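Local coordinates for protein putative N-acetylneuraminate lyase ([Ruminococcus] gnavus ATCC 29149, PDB 6RB7) that is a putative lyase of the dihydrodipicolinate synthetase family, built as a parallel beta/alpha barrel and assembled from four chains, at residues 157-162 and 191-196. Numbering follows the deposited sequence.
Sequences AISAAA and NPNVIG
Ser159 and Asn191 meet through a single direct hydrogen bond. Asn191 ND2 donates to Ser159 OG at 3.0 Å, and the bond is nearly straight, with an N-H...O angle of 168°. The hydroxyl oxygen lies almost in the amide plane of Asn191. OG of Ser159 stands anti to the backbone N (chi1 176°), and CG of Asn191 takes the same setting. This turns each polar group toward the other segment.

The other end of the Asn191 amide is held within its own loop. Asn191 OD1 accepts from Asn193 N at 2.9 Å, which makes an Asx turn. The amide is therefore gripped at both ends, and its rotation is fixed. A type I beta turn that starts at Asn191 overlaps the Asx turn and runs on to Val194, the first residue of strand 194-199.

In the parallel beta/alpha barrel of this family, the contact ties the C-terminal part of helix 148-160 to the loop before strand 194-199. Strand 166-171 lies between the two in chain order, and its Phe167 touches Ser159.

Asn193 adds a looser contact, with its CB 3.9 Å from Ser159 OG. Its ND2 has its main partner in the carbonyl O of Pro163. A water joins the two sides. The water oxygen lies 2.7 Å from Ser159 OG, and the same water probably donates to Ala162 O, 2.8 Å from the water oxygen. Asn193 ND2 gives the water oxygen a weak bond at 3.3 Å.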
loop_
_atom_site.group_PDB
_atom_site.type_symbol
_atom_site.label_atom_id
_atom_site.label_comp_id
_atom_site.label_asym_id
_atom_site.label_seq_id
_atom_site.Cartn_x
_atom_site.Cartn_y
_atom_site.Cartn_z
ATOM N N ALA A 157 -12.830 -16.653 20.907
ATOM C CA ALA A 157 -12.554 -18.076 21.187
ATOM C C ALA A 157 -11.367 -18.183 22.109
ATOM O O ALA A 157 -11.355 -18.982 23.072
ATOM C CB ALA A 157 -12.334 -18.873 19.929
ATOM N N ILE A 158 -10.333 -17.374 21.846
ATOM C CA ILE A 158 -9.134 -17.377 22.708
ATOM C C ILE A 158 -9.545 -16.891 24.107
ATOM O O ILE A 158 -9.184 -17.538 25.109
ATOM C CB ILE A 158 -8.044 -16.480 22.074
ATOM C CG1 ILE A 158 -7.570 -17.096 20.760
ATOM C CG2 ILE A 158 -6.903 -16.262 23.041
ATOM C CD1 ILE A 158 -6.698 -16.176 19.917
ATOM N N SER A 159 -10.314 -15.812 24.189
ATOM C CA SER A 159 -10.746 -15.245 25.479
ATOM C C SER A 159 -11.587 -16.294 26.242
ATOM O O SER A 159 -11.415 -16.402 27.479
ATOM C CB SER A 159 -11.497 -13.976 25.254
ATOM O OG SER A 159 -12.003 -13.457 26.496
ATOM N N ALA A 160 -12.453 -17.026 25.559
ATOM C CA ALA A 160 -13.353 -18.004 26.236
ATOM C C ALA A 160 -12.526 -19.156 26.828
ATOM O O ALA A 160 -13.048 -19.829 27.738
ATOM C CB ALA A 160 -14.360 -18.531 25.241
ATOM N N ALA A 161 -11.321 -19.421 26.335
ATOM C CA ALA A 161 -10.438 -20.481 26.871
ATOM C C ALA A 161 -9.752 -20.002 28.160
ATOM O O ALA A 161 -9.184 -20.842 28.859
ATOM C CB ALA A 161 -9.428 -20.923 25.840
ATOM N N ALA A 162 -9.732 -18.685 28.407
ATOM C CA ALA A 162 -9.174 -18.053 29.623
ATOM C C ALA A 162 -10.222 -17.096 30.148
ATOM O O ALA A 162 -10.036 -15.873 30.183
ATOM C CB ALA A 162 -7.877 -17.352 29.335
ATOM N N ASN A 191 -17.139 -7.937 24.921
ATOM C CA ASN A 191 -16.518 -8.964 25.774
ATOM C C ASN A 191 -15.948 -8.236 26.989
ATOM O O ASN A 191 -14.999 -7.445 26.858
ATOM C CB ASN A 191 -15.410 -9.688 25.003
ATOM C CG ASN A 191 -14.635 -10.696 25.809
ATOM O OD1 ASN A 191 -14.633 -10.634 27.034
ATOM N ND2 ASN A 191 -13.974 -11.614 25.101
ATOM N N PRO A 192 -16.445 -8.472 28.203
ATOM C CA PRO A 192 -16.031 -7.685 29.368
ATOM C C PRO A 192 -14.571 -7.942 29.768
ATOM O O PRO A 192 -14.038 -7.146 30.491
ATOM C CB PRO A 192 -16.987 -8.170 30.493
ATOM C CG PRO A 192 -17.390 -9.517 30.068
ATOM C CD PRO A 192 -17.472 -9.476 28.547
ATOM N N ASN A 193 -13.976 -9.035 29.307
ATOM C CA ASN A 193 -12.563 -9.341 29.622
ATOM C C ASN A 193 -11.613 -8.444 28.831
ATOM O O ASN A 193 -10.467 -8.313 29.238
ATOM C CB ASN A 193 -12.204 -10.800 29.369
ATOM C CG ASN A 193 -12.892 -11.703 30.377
ATOM O OD1 ASN A 193 -13.754 -11.250 31.129
ATOM N ND2 ASN A 193 -12.591 -12.976 30.344
ATOM N N VAL A 194 -12.059 -7.864 27.729
ATOM C CA VAL A 194 -11.171 -6.965 26.918
ATOM C C VAL A 194 -10.865 -5.729 27.764
ATOM O O VAL A 194 -11.786 -5.013 28.147
ATOM C CB VAL A 194 -11.790 -6.616 25.566
ATOM C CG1 VAL A 194 -10.955 -5.584 24.836
ATOM C CG2 VAL A 194 -11.915 -7.888 24.698
ATOM N N ILE A 195 -9.570 -5.463 27.982
ATOM C CA ILE A 195 -9.101 -4.311 28.774
ATOM C C ILE A 195 -8.489 -3.259 27.873
ATOM O O ILE A 195 -8.235 -2.164 28.379
ATOM C CB ILE A 195 -8.112 -4.717 29.890
ATOM C CG1 ILE A 195 -6.826 -5.351 29.355
ATOM C CG2 ILE A 195 -8.799 -5.590 30.918
ATOM C CD1 ILE A 195 -5.694 -5.335 30.350
ATOM N N GLY A 196 -8.282 -3.551 26.584
ATOM C CA GLY A 196 -7.687 -2.535 25.713
ATOM C C GLY A 196 -6.815 -3.115 24.638
ATOM O O GLY A 196 -7.064 -4.227 24.189
HETATM O O HOH W 1 -10.022 -13.702 28.349
#